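Side-chain contacts in geranylgeranyl Pyrophosphate Synthetase (Geoglobus acetivorans, PDB 5JFQ), which builds geranylgeranyl diphosphate, with smaller amounts of farnesyl diphosphate, by magnesium-dependent addition of isopentenyl diphosphate units to an allylic diphosphate: residues S126-P130 with E131-R135; S138-A141 with R142-V145; Y204-Y207 with S208-F212. All coordinates share one frame; numbering follows the deposited sequence.

Interaction 1 of 3, residues S126-P130 with E131-R135; sequences SDAPP and ENIVR
Pro129 and Asn132 meet at the start of helix 130-159, where Pro129 holds the N-cap position. Its carbonyl O is gripped twice. Asn132 N (2.8 Å from Pro129 O) comes from above the carbonyl plane, whereas Ile133 N, 3.0 Å from Pro129 O, lies in that plane. One residue on, Val134 N gives a straighter bond to Pro130 O (2.8 Å, 164° at the hydrogen). Neither proline has an N-H to satisfy, which suits the first turn of a helix.

Two side chains turn back onto the Pro129 ring. Glu131 CG sits 3.4 Å from Pro129 CB. The Asn132 amide reaches the ring at another carbon, with ND2 3.5 Å from Pro129 CG, because chi1 of -67° keeps its CG beside the backbone N; that same ND2 is bonded to Leu190 O of helix 165-190. Around this corner the second subunit packs its own Pro130 and Val134 against Pro130 and Ile133.

Ile133 reaches back toward the loop before the helix. Its CG1 is 4.4 Å from Ala128 CB, and its terminal CD1 ends 4.1 Å from Ser126 CB.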
ATOM      1  N   SER B 126     -12.994  -6.626  12.055  1.00 45.65           N
ATOM      2  CA  SER B 126     -13.122  -6.439  13.493  1.00 49.26           C
ATOM      3  C   SER B 126     -14.562  -6.629  13.961  1.00 49.00           C
ATOM      4  O   SER B 126     -15.516  -6.242  13.281  1.00 48.67           O
ATOM      5  CB  SER B 126     -12.618  -5.056  13.895  1.00 47.59           C
ATOM      6  OG  SER B 126     -11.202  -5.023  13.887  1.00 51.15           O
ATOM      7  N   ASP B 127     -14.709  -7.243  15.137  1.00 48.10           N
ATOM      8  CA  ASP B 127     -15.991  -7.342  15.825  1.00 50.06           C
ATOM      9  C   ASP B 127     -16.197  -6.068  16.631  1.00 50.39           C
ATOM     10  O   ASP B 127     -15.922  -5.994  17.833  1.00 54.07           O
ATOM     11  CB  ASP B 127     -16.027  -8.571  16.718  1.00 58.59           C
ATOM     12  CG  ASP B 127     -17.245  -8.599  17.620  1.00 63.79           C
ATOM     13  OD1 ASP B 127     -18.296  -7.992  17.279  1.00 64.86           O
ATOM     14  OD2 ASP B 127     -17.130  -9.228  18.689  1.00 68.63           O
ATOM     15  N   ALA B 128     -16.677  -5.037  15.944  1.00 43.66           N
ATOM     16  CA  ALA B 128     -16.927  -3.757  16.580  1.00 46.35           C
ATOM     17  C   ALA B 128     -17.959  -3.009  15.750  1.00 48.36           C
ATOM     18  O   ALA B 128     -18.213  -3.382  14.595  1.00 45.62           O
ATOM     19  CB  ALA B 128     -15.625  -2.946  16.724  1.00 51.85           C
ATOM     20  N   PRO B 129     -18.593  -1.981  16.318  1.00 50.23           N
ATOM     21  CA  PRO B 129     -19.534  -1.144  15.547  1.00 50.64           C
ATOM     22  C   PRO B 129     -18.932  -0.729  14.219  1.00 49.19           C
ATOM     23  O   PRO B 129     -17.805  -0.226  14.186  1.00 52.63           O
ATOM     24  CB  PRO B 129     -19.734   0.077  16.454  1.00 51.24           C
ATOM     25  CG  PRO B 129     -19.412  -0.395  17.822  1.00 49.67           C
ATOM     26  CD  PRO B 129     -18.451  -1.532  17.715  1.00 47.25           C
ATOM     27  N   PRO B 130     -19.657  -0.887  13.107  1.00 51.63           N
ATOM     28  CA  PRO B 130     -19.029  -0.638  11.786  1.00 49.84           C
ATOM     29  C   PRO B 130     -18.575   0.800  11.612  1.00 49.92           C
ATOM     30  O   PRO B 130     -17.475   1.056  11.107  1.00 50.92           O
ATOM     31  CB  PRO B 130     -20.140  -1.013  10.796  1.00 49.52           C
ATOM     32  CG  PRO B 130     -21.167  -1.783  11.631  1.00 42.49           C
ATOM     33  CD  PRO B 130     -21.082  -1.221  12.995  1.00 39.72           C
ATOM     34  N   GLU B 131     -19.431   1.740  11.988  1.00 48.43           N
ATOM     35  CA  GLU B 131     -19.139   3.142  12.267  1.00 47.49           C
ATOM     36  C   GLU B 131     -17.739   3.354  12.837  1.00 51.31           C
ATOM     37  O   GLU B 131     -17.026   4.285  12.433  1.00 48.79           O
ATOM     38  CB  GLU B 131     -20.204   3.620  13.247  1.00 50.85           C
ATOM     39  CG  GLU B 131     -20.609   2.385  14.131  1.00 56.25           C
ATOM     40  CD  GLU B 131     -21.744   2.608  15.080  1.00 51.09           C
ATOM     41  OE1 GLU B 131     -21.733   3.599  15.842  1.00 65.08           O
ATOM     42  OE2 GLU B 131     -22.672   1.767  15.064  1.00 70.36           O
ATOM     43  N   ASN B 132     -17.339   2.502  13.788  1.00 48.27           N
ATOM     44  CA  ASN B 132     -16.018   2.610  14.398  1.00 50.78           C
ATOM     45  C   ASN B 132     -14.946   1.884  13.605  1.00 50.80           C
ATOM     46  O   ASN B 132     -13.769   2.248  13.701  1.00 52.14           O
ATOM     47  CB  ASN B 132     -16.022   2.056  15.829  1.00 53.09           C
ATOM     48  CG  ASN B 132     -16.857   2.889  16.782  1.00 55.51           C
ATOM     49  OD1 ASN B 132     -17.149   4.058  16.519  1.00 58.36           O
ATOM     50  ND2 ASN B 132     -17.218   2.299  17.914  1.00 54.10           N
ATOM     51  N   ILE B 133     -15.305   0.844  12.851  1.00 45.89           N
ATOM     52  CA  ILE B 133     -14.326   0.253  11.948  1.00 47.97           C
ATOM     53  C   ILE B 133     -13.956   1.259  10.865  1.00 48.06           C
ATOM     54  O   ILE B 133     -12.779   1.403  10.503  1.00 45.26           O
ATOM     55  CB  ILE B 133     -14.867  -1.059  11.357  1.00 52.46           C
ATOM     56  CG1 ILE B 133     -15.435  -1.963  12.457  1.00 50.58           C
ATOM     57  CG2 ILE B 133     -13.769  -1.791  10.628  1.00 44.64           C
ATOM     58  CD1 ILE B 133     -15.803  -3.343  11.953  1.00 45.59           C
ATOM     59  N   VAL B 134     -14.953   1.994  10.357  1.00 47.17           N
ATOM     60  CA  VAL B 134     -14.693   3.032   9.362  1.00 46.32           C
ATOM     61  C   VAL B 134     -13.707   4.052   9.908  1.00 45.13           C
ATOM     62  O   VAL B 134     -12.666   4.318   9.300  1.00 44.40           O
ATOM     63  CB  VAL B 134     -16.003   3.698   8.915  1.00 40.11           C
ATOM     64  CG1 VAL B 134     -15.686   4.884   8.017  1.00 36.12           C
ATOM     65  CG2 VAL B 134     -16.853   2.701   8.184  1.00 38.95           C
ATOM     66  N   ARG B 135     -14.004   4.612  11.082  1.00 44.17           N
ATOM     67  CA  ARG B 135     -13.064   5.533  11.711  1.00 45.93           C
ATOM     68  C   ARG B 135     -11.691   4.898  11.918  1.00 45.48           C
ATOM     69  O   ARG B 135     -10.669   5.567  11.749  1.00 47.06           O
ATOM     70  CB  ARG B 135     -13.628   6.037  13.031  1.00 48.13           C
ATOM     71  CG  ARG B 135     -14.673   7.129  12.858  1.00 52.31           C
ATOM     72  CD  ARG B 135     -15.395   7.413  14.171  1.00 51.66           C
ATOM     73  NE  ARG B 135     -14.487   7.779  15.260  1.00 52.25           N
ATOM     74  CZ  ARG B 135     -14.502   7.215  16.468  1.00 57.16           C
ATOM     75  NH1 ARG B 135     -15.385   6.255  16.758  1.00 54.06           N
ATOM     76  NH2 ARG B 135     -13.651   7.628  17.398  1.00 52.70           N
TER

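Interaction 2 of 3, residues S138-A141 with R142-V145; sequences SKLA and RVCV
Leu140 and Cys144 lie one turn apart in the middle of helix 130-159, one of the long helices of the all-alpha polyprenyl synthase fold, and the same stretch faces both the core of the subunit and the dimer partner.

The backbone is regular alpha-helix. Arg142 N bonds to Ser138 O, Val143 N to Lys139 O (2.9 Å, 161° at the hydrogen), Cys144 N to Leu140 O and Val145 N to Ala141 O.

Apolar contacts gather on the inner face. The CD1 branch of Leu140 does the touching: it lies 4.2 Å from Cys144 SG and 4.4 Å from Val143 CG1. The bond from CA to CB of Leu140 points away from residues 142-145, yet with CG anti to the backbone N (chi1 175°) the end of the chain comes nearer and CD1 makes the contact. Leu140 and Cys144 both pack on Val76 of helix 67-88, while Val143 meets Val178 and Ile182 of helix 165-190. The side chain of Leu140 is about 9 Å from that of His77, and the side chain of Val143 about 8 Å from that of Arg48, both probable isopentenyl diphosphate ligands, so this packing lies near the probable site without touching those residues.

Charged ends leave the stretch altogether. Lys139 NZ forms a salt bridge with Glu198 of the same chain, and Arg142 NH1, on a chain bent at chi2 and chi3, one with Glu121 of the second subunit, whose Ala117 and Tyr33 also pack on Cys144 and Val145.

Side-chain carbons also rest on carbonyl oxygens of the preceding turn: Val145 CG2 lies 3.3 Å from Ala141 O, and Arg142 CG 3.5 Å from Ser138 O.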
ATOM      1  N   SER B 138      -9.937   4.853   8.604  1.00 42.93           N
ATOM      2  CA  SER B 138      -9.536   6.208   8.248  1.00 44.08           C
ATOM      3  C   SER B 138      -8.292   6.651   9.016  1.00 50.01           C
ATOM      4  O   SER B 138      -7.369   7.260   8.442  1.00 47.48           O
ATOM      5  CB  SER B 138     -10.688   7.170   8.521  1.00 42.92           C
ATOM      6  OG  SER B 138     -10.266   8.509   8.354  1.00 46.69           O
ATOM      7  N   LYS B 139      -8.258   6.353  10.319  1.00 45.64           N
ATOM      8  CA  LYS B 139      -7.138   6.766  11.154  1.00 44.25           C
ATOM      9  C   LYS B 139      -5.869   5.983  10.821  1.00 45.64           C
ATOM     10  O   LYS B 139      -4.784   6.567  10.721  1.00 46.47           O
ATOM     11  CB  LYS B 139      -7.540   6.622  12.617  1.00 43.91           C
ATOM     12  CG  LYS B 139      -8.611   7.662  13.032  1.00 46.17           C
ATOM     13  CD  LYS B 139      -9.320   7.280  14.334  1.00 45.10           C
ATOM     14  CE  LYS B 139     -10.466   8.235  14.682  1.00 46.67           C
ATOM     15  NZ  LYS B 139     -10.060   9.558  15.247  1.00 49.96           N
ATOM     16  N   LEU B 140      -5.994   4.670  10.616  1.00 44.06           N
ATOM     17  CA  LEU B 140      -4.852   3.853  10.242  1.00 44.93           C
ATOM     18  C   LEU B 140      -4.325   4.208   8.864  1.00 49.32           C
ATOM     19  O   LEU B 140      -3.124   4.091   8.609  1.00 45.28           O
ATOM     20  CB  LEU B 140      -5.233   2.381  10.288  1.00 41.17           C
ATOM     21  CG  LEU B 140      -4.148   1.427   9.796  1.00 43.79           C
ATOM     22  CD1 LEU B 140      -2.880   1.529  10.643  1.00 46.30           C
ATOM     23  CD2 LEU B 140      -4.668   0.017   9.791  1.00 46.24           C
ATOM     24  N   ALA B 141      -5.196   4.634   7.960  1.00 50.69           N
ATOM     25  CA  ALA B 141      -4.715   5.003   6.638  1.00 48.42           C
ATOM     26  C   ALA B 141      -3.974   6.335   6.681  1.00 45.99           C
ATOM     27  O   ALA B 141      -2.990   6.526   5.960  1.00 48.65           O
ATOM     28  CB  ALA B 141      -5.888   5.047   5.651  1.00 47.84           C
ATOM     29  N   ARG B 142      -4.443   7.276   7.503  1.00 46.43           N
ATOM     30  CA  ARG B 142      -3.724   8.533   7.680  1.00 50.23           C
ATOM     31  C   ARG B 142      -2.382   8.286   8.344  1.00 53.80           C
ATOM     32  O   ARG B 142      -1.369   8.917   8.006  1.00 48.03           O
ATOM     33  CB  ARG B 142      -4.552   9.490   8.527  1.00 47.55           C
ATOM     34  CG  ARG B 142      -5.637  10.205   7.770  1.00 55.59           C
ATOM     35  CD  ARG B 142      -5.308  11.707   7.625  1.00 63.22           C
ATOM     36  NE  ARG B 142      -3.904  11.976   7.302  1.00 59.67           N
ATOM     37  CZ  ARG B 142      -3.422  12.158   6.071  1.00 56.94           C
ATOM     38  NH1 ARG B 142      -4.212  12.095   5.008  1.00 51.92           N
ATOM     39  NH2 ARG B 142      -2.128  12.409   5.901  1.00 67.48           N
ATOM     40  N   VAL B 143      -2.380   7.377   9.318  1.00 52.18           N
ATOM     41  CA  VAL B 143      -1.155   6.925   9.957  1.00 49.36           C
ATOM     42  C   VAL B 143      -0.176   6.416   8.909  1.00 49.47           C
ATOM     43  O   VAL B 143       1.004   6.790   8.906  1.00 54.99           O
ATOM     44  CB  VAL B 143      -1.516   5.857  11.015  1.00 43.17           C
ATOM     45  CG1 VAL B 143      -0.328   5.003  11.393  1.00 46.05           C
ATOM     46  CG2 VAL B 143      -2.130   6.527  12.233  1.00 40.33           C
ATOM     47  N   CYS B 144      -0.662   5.597   7.974  1.00 47.00           N
ATOM     48  CA  CYS B 144       0.199   5.067   6.926  1.00 46.77           C
ATOM     49  C   CYS B 144       0.719   6.179   6.020  1.00 50.97           C
ATOM     50  O   CYS B 144       1.871   6.143   5.579  1.00 48.72           O
ATOM     51  CB  CYS B 144      -0.560   4.011   6.127  1.00 41.27           C
ATOM     52  SG  CYS B 144      -0.915   2.500   7.074  1.00 43.73           S
ATOM     53  N   VAL B 145      -0.111   7.180   5.730  1.00 52.65           N
ATOM     54  CA  VAL B 145       0.377   8.317   4.961  1.00 47.79           C
ATOM     55  C   VAL B 145       1.516   8.989   5.704  1.00 50.49           C
ATOM     56  O   VAL B 145       2.522   9.379   5.105  1.00 52.52           O
ATOM     57  CB  VAL B 145      -0.767   9.308   4.666  1.00 47.82           C
ATOM     58  CG1 VAL B 145      -0.227  10.578   4.041  1.00 45.79           C
ATOM     59  CG2 VAL B 145      -1.829   8.665   3.766  1.00 47.56           C
TER

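Interaction 3 of 3, residues Y204-Y207 with S208-F212; sequences YGIY and SGIGF
Ser208 turns its hydroxyl back onto the turn of helix 195-221 that holds Tyr204, and the carbonyl of Tyr204 answers both of its donors. Ser208 N bonds to Tyr204 O at 2.9 Å with a nearly straight N-H (164°), and Ser208 OG donates a hydrogen bond to the same Tyr204 O, at a modelled 2.5 Å whose shortness means little at this resolution. The two donors come from opposite faces of the carbonyl plane, the hydroxyl standing well above it. A chi1 of -49° sets OG beside its own backbone N, where this return to the preceding turn is possible.

The hydroxyl proton is directed to the carbonyl, so Ser208 OG simply rests over the centre of the Tyr204 ring, 3.6 Å from CE1. At the far end, Tyr204 OH bonds Leu310 O in helix 305-316.

Further along, Gly209 N divides itself between Gly205 O (2.9 Å) and, weakly, Ile206 O. Ile206 O takes its main bond from Ile210 N, and Tyr207 O accepts from Gly211 N. Ile206 and Ile210 lie side by side, CG2 of the first 3.8 Å from CD1 of the second. Gly209 lies about 5 Å from the side chain of Thr176, and the side chain of Ile210 about 6 Å from that of Gln213; both are probable dimethylallyl diphosphate ligands.

Because OG donates to Tyr204 O, the buried serine has its hydroxyl proton satisfied within its own helix, which lets it sit beside Ala294 of helix 280-298, Ala314 of helix 305-316 and Leu317 in the loop beyond.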
ATOM      1  N   TYR B 204       0.095   8.657  24.508  1.00 63.62           N
ATOM      2  CA  TYR B 204       0.942   7.629  25.100  1.00 65.89           C
ATOM      3  C   TYR B 204       1.729   6.881  24.031  1.00 67.17           C
ATOM      4  O   TYR B 204       2.943   6.685  24.160  1.00 70.13           O
ATOM      5  CB  TYR B 204       0.094   6.659  25.909  1.00 64.54           C
ATOM      6  CG  TYR B 204       0.785   5.358  26.200  1.00 63.36           C
ATOM      7  CD1 TYR B 204       1.604   5.219  27.303  1.00 66.85           C
ATOM      8  CD2 TYR B 204       0.607   4.260  25.377  1.00 60.29           C
ATOM      9  CE1 TYR B 204       2.228   4.014  27.580  1.00 71.25           C
ATOM     10  CE2 TYR B 204       1.223   3.058  25.641  1.00 61.72           C
ATOM     11  CZ  TYR B 204       2.031   2.938  26.743  1.00 68.13           C
ATOM     12  OH  TYR B 204       2.652   1.741  27.007  1.00 72.68           O
ATOM     13  N   GLY B 205       1.051   6.454  22.964  1.00 63.15           N
ATOM     14  CA  GLY B 205       1.719   5.653  21.953  1.00 60.55           C
ATOM     15  C   GLY B 205       2.792   6.426  21.211  1.00 63.41           C
ATOM     16  O   GLY B 205       3.869   5.898  20.940  1.00 64.00           O
ATOM     17  N   ILE B 206       2.518   7.681  20.874  1.00 59.42           N
ATOM     18  CA  ILE B 206       3.518   8.475  20.176  1.00 64.33           C
ATOM     19  C   ILE B 206       4.742   8.655  21.049  1.00 66.56           C
ATOM     20  O   ILE B 206       5.875   8.375  20.634  1.00 65.84           O
ATOM     21  CB  ILE B 206       2.940   9.834  19.761  1.00 64.80           C
ATOM     22  CG1 ILE B 206       1.918   9.650  18.649  1.00 64.90           C
ATOM     23  CG2 ILE B 206       4.047  10.774  19.355  1.00 63.76           C
ATOM     24  CD1 ILE B 206       0.551  10.027  19.089  1.00 69.63           C
ATOM     25  N   TYR B 207       4.528   9.135  22.272  1.00 66.85           N
ATOM     26  CA  TYR B 207       5.650   9.418  23.154  1.00 69.82           C
ATOM     27  C   TYR B 207       6.443   8.157  23.428  1.00 69.13           C
ATOM     28  O   TYR B 207       7.680   8.171  23.384  1.00 71.04           O
ATOM     29  CB  TYR B 207       5.145  10.055  24.442  1.00 68.88           C
ATOM     30  CG  TYR B 207       4.469  11.370  24.165  1.00 66.16           C
ATOM     31  CD1 TYR B 207       4.878  12.150  23.100  1.00 61.44           C
ATOM     32  CD2 TYR B 207       3.414  11.818  24.945  1.00 66.85           C
ATOM     33  CE1 TYR B 207       4.278  13.341  22.822  1.00 58.82           C
ATOM     34  CE2 TYR B 207       2.800  13.020  24.674  1.00 65.38           C
ATOM     35  CZ  TYR B 207       3.241  13.779  23.603  1.00 64.97           C
ATOM     36  OH  TYR B 207       2.642  14.983  23.311  1.00 70.18           O
ATOM     37  N   SER B 208       5.753   7.047  23.660  1.00 60.40           N
ATOM     38  CA  SER B 208       6.471   5.793  23.785  1.00 64.76           C
ATOM     39  C   SER B 208       7.296   5.521  22.536  1.00 68.63           C
ATOM     40  O   SER B 208       8.415   5.011  22.628  1.00 68.20           O
ATOM     41  CB  SER B 208       5.492   4.665  24.055  1.00 64.39           C
ATOM     42  OG  SER B 208       4.630   5.042  25.113  1.00 67.94           O
ATOM     43  N   GLY B 209       6.784   5.900  21.366  1.00 64.64           N
ATOM     44  CA  GLY B 209       7.524   5.656  20.140  1.00 65.81           C
ATOM     45  C   GLY B 209       8.799   6.472  20.066  1.00 69.95           C
ATOM     46  O   GLY B 209       9.887   5.936  19.838  1.00 70.16           O
ATOM     47  N   ILE B 210       8.684   7.780  20.278  1.00 65.10           N
ATOM     48  CA  ILE B 210       9.848   8.649  20.179  1.00 68.14           C
ATOM     49  C   ILE B 210      10.920   8.225  21.170  1.00 66.82           C
ATOM     50  O   ILE B 210      12.070   7.973  20.794  1.00 71.09           O
ATOM     51  CB  ILE B 210       9.428  10.109  20.379  1.00 69.40           C
ATOM     52  CG1 ILE B 210       8.413  10.453  19.286  1.00 66.05           C
ATOM     53  CG2 ILE B 210      10.651  11.012  20.351  1.00 66.49           C
ATOM     54  CD1 ILE B 210       7.701  11.745  19.486  1.00 67.59           C
ATOM     55  N   GLY B 211      10.562   8.131  22.443  1.00 66.93           N
ATOM     56  CA  GLY B 211      11.493   7.587  23.416  1.00 69.69           C
ATOM     57  C   GLY B 211      12.050   6.242  22.995  1.00 71.57           C
ATOM     58  O   GLY B 211      13.256   6.001  23.089  1.00 75.45           O
ATOM     59  N   PHE B 212      11.181   5.354  22.504  1.00 68.39           N
ATOM     60  CA  PHE B 212      11.639   4.050  22.038  1.00 68.46           C
ATOM     61  C   PHE B 212      12.638   4.197  20.909  1.00 71.56           C
ATOM     62  O   PHE B 212      13.568   3.393  20.789  1.00 73.85           O
ATOM     63  CB  PHE B 212      10.445   3.212  21.587  1.00 67.59           C
ATOM     64  CG  PHE B 212      10.808   1.953  20.880  1.00 68.91           C
ATOM     65  CD1 PHE B 212      11.220   0.839  21.585  1.00 73.15           C
ATOM     66  CD2 PHE B 212      10.694   1.866  19.505  1.00 69.67           C
ATOM     67  CE1 PHE B 212      11.534  -0.337  20.927  1.00 68.80           C
ATOM     68  CE2 PHE B 212      11.007   0.691  18.840  1.00 69.33           C
ATOM     69  CZ  PHE B 212      11.433  -0.406  19.549  1.00 69.87           C
TER

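Overall arrangement
All three contacts lie in the polyprenyl synthetase region of one chain and follow one another along it. Interactions 1 and 2 share helix 130-159: the first sets its N-terminal end, the second comes from its middle, with centres about 15 Å apart, and both lie along the dimer interface. Interaction 3 is on helix 195-221, its centre about 17 Å from that of interaction 2 and about 26 Å from that of interaction 1, and no other chain reaches it. Helix 165-190 packs against all three. The series moves inward, the contact centres lying about 24, 15 and 9 Å from the chain centre, toward the probable substrate-binding residues near interactions 2 and 3.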